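Local atomic coordinates of 3-hydroxyacyl-CoA dehydrogenase type-2 (Mycobacterium avium, PDB entry 3PPI), a protein that probably catalyses the NAD-dependent oxidation of 3-hydroxyacyl-CoA to 3-oxoacyl-CoA, as a short-chain dehydrogenase/reductase with a Rossmann fold. Residues L104-V109 with N163-A168. Sequence-based numbering, arbitrary orientation.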
# COMPACT_ATOMS: atom_id res chain seq x y z
N LEU A 104 -23.25 -2.27 -25.33
CA LEU A 104 -21.95 -2.01 -24.74
C LEU A 104 -22.07 -2.13 -23.24
O LEU A 104 -22.82 -1.37 -22.62
CB LEU A 104 -21.44 -0.61 -25.11
CG LEU A 104 -20.11 -0.18 -24.51
CD1 LEU A 104 -18.99 -1.15 -24.86
CD2 LEU A 104 -19.78 1.23 -25.00
N ARG A 105 -21.34 -3.08 -22.65
CA ARG A 105 -21.34 -3.20 -21.20
C ARG A 105 -19.94 -3.22 -20.57
O ARG A 105 -19.82 -3.09 -19.36
CB ARG A 105 -22.12 -4.45 -20.79
CG ARG A 105 -23.61 -4.36 -21.10
CD ARG A 105 -24.36 -5.56 -20.47
NE ARG A 105 -25.80 -5.49 -20.70
CZ ARG A 105 -26.69 -4.82 -19.96
NH1 ARG A 105 -26.32 -4.12 -18.89
NH2 ARG A 105 -27.97 -4.84 -20.29
N TYR A 106 -18.89 -3.34 -21.39
CA TYR A 106 -17.54 -3.59 -20.92
C TYR A 106 -16.48 -2.85 -21.72
O TYR A 106 -16.61 -2.69 -22.92
CB TYR A 106 -17.25 -5.08 -21.02
CG TYR A 106 -18.25 -5.95 -20.30
CD1 TYR A 106 -18.25 -6.02 -18.92
CD2 TYR A 106 -19.20 -6.67 -21.00
CE1 TYR A 106 -19.15 -6.81 -18.25
CE2 TYR A 106 -20.12 -7.47 -20.34
CZ TYR A 106 -20.09 -7.53 -18.95
OH TYR A 106 -20.97 -8.29 -18.25
N ALA A 107 -15.41 -2.43 -21.05
CA ALA A 107 -14.24 -1.92 -21.75
C ALA A 107 -12.99 -2.36 -21.01
O ALA A 107 -12.99 -2.47 -19.78
CB ALA A 107 -14.30 -0.40 -21.85
N VAL A 108 -11.93 -2.65 -21.77
CA VAL A 108 -10.62 -2.88 -21.21
C VAL A 108 -9.70 -1.84 -21.84
O VAL A 108 -9.54 -1.80 -23.06
CB VAL A 108 -10.12 -4.34 -21.49
CG1 VAL A 108 -8.76 -4.55 -20.88
CG2 VAL A 108 -11.15 -5.39 -20.95
N VAL A 109 -9.13 -0.96 -21.02
CA VAL A 109 -8.30 0.15 -21.48
C VAL A 109 -6.85 -0.32 -21.45
O VAL A 109 -6.20 -0.29 -20.41
CB VAL A 109 -8.51 1.39 -20.61
CG1 VAL A 109 -7.78 2.60 -21.18
CG2 VAL A 109 -9.99 1.69 -20.46
N ASN A 163 -28.95 -8.97 -11.09
CA ASN A 163 -28.07 -8.67 -9.95
C ASN A 163 -27.72 -7.18 -9.76
O ASN A 163 -26.90 -6.87 -8.91
CB ASN A 163 -26.78 -9.48 -10.04
CG ASN A 163 -25.86 -9.03 -11.19
OD1 ASN A 163 -26.16 -8.07 -11.92
ND2 ASN A 163 -24.77 -9.74 -11.38
N GLY A 164 -28.32 -6.28 -10.55
CA GLY A 164 -28.09 -4.83 -10.43
C GLY A 164 -26.93 -4.24 -11.25
O GLY A 164 -26.82 -3.02 -11.37
N GLU A 165 -26.09 -5.09 -11.82
CA GLU A 165 -24.90 -4.66 -12.55
C GLU A 165 -25.21 -4.31 -14.01
O GLU A 165 -25.79 -5.13 -14.74
CB GLU A 165 -23.84 -5.77 -12.52
CG GLU A 165 -22.48 -5.35 -13.10
CD GLU A 165 -21.40 -6.42 -12.98
OE1 GLU A 165 -21.09 -6.85 -11.84
OE2 GLU A 165 -20.86 -6.83 -14.03
N ARG A 166 -24.81 -3.10 -14.43
CA ARG A 166 -24.90 -2.70 -15.83
C ARG A 166 -23.66 -3.08 -16.64
O ARG A 166 -23.76 -3.33 -17.84
CB ARG A 166 -25.15 -1.20 -15.96
CG ARG A 166 -26.54 -0.76 -15.52
CD ARG A 166 -26.76 0.74 -15.76
NE ARG A 166 -28.13 1.13 -15.44
CZ ARG A 166 -28.60 1.31 -14.21
NH1 ARG A 166 -27.82 1.17 -13.14
NH2 ARG A 166 -29.87 1.64 -14.03
N GLY A 167 -22.49 -3.13 -16.00
CA GLY A 167 -21.26 -3.45 -16.70
C GLY A 167 -20.01 -3.30 -15.84
O GLY A 167 -20.10 -3.21 -14.61
N ALA A 168 -18.86 -3.27 -16.50
CA ALA A 168 -17.57 -3.25 -15.80
C ALA A 168 -16.46 -2.73 -16.69
O ALA A 168 -16.46 -2.97 -17.91
CB ALA A 168 -17.22 -4.64 -15.27
O HOH W 1 -21.98 -6.76 -16.24
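With CG anti to its own carbonyl carbon (chi1 -66°) and a chain extended from CG to NE, Arg-105 passes its methylenes alongside the carbonyl oxygen of Arg-166 and then turns NH1 back to it. Tyr-106 also has CG anti to its carbonyl carbon (chi1 -55°), which sets its ring beside Ala-168. Arg-105 NH1 donates to Arg-166 O at 2.9 Å; the acceptor lies almost in the guanidinium plane, while the donor is tilted 19° from the carbonyl plane. An arginine suits this place because its planar N-H groups can serve two carbonyls at once: NH2 hydrogen-bonds to Glu-159 O.

Gly-167 starts the strand here, close against the neighbouring backbone. The approach of Gly-167 CA to Arg-105 O, 3.0 Å, depends on the absence of a side chain. Arg-105 O also accepts from Ala-168 N at 3.0 Å, and Tyr-106 pairs with Ala-168 in a parallel bridge. The return bond, Ala-107 N to Ala-168 O at 3.4 Å, is weak.

The small methyl of Ala-168 leaves room for the Tyr-106 ring, whose CD1 meets Ala-168 CB at 4.0 Å. At its far end Tyr-106 OH reaches a water oxygen, 2.7 Å away, which donates to Glu-165 OE2; OH also hydrogen-bonds to Gln-27 O. The other carboxylate oxygen of Glu-165 forms a salt bridge with Arg-211.

These bonds join the adjacent central strands 103-109 and 167-172 of the Rossmann-type parallel sheet. Polar side chains thus extend the strand pairing into the preceding loop: a cationic donor engages a loop carbonyl, and water links a buried phenol to a carboxylate whose negative charge is probably balanced by Arg-211.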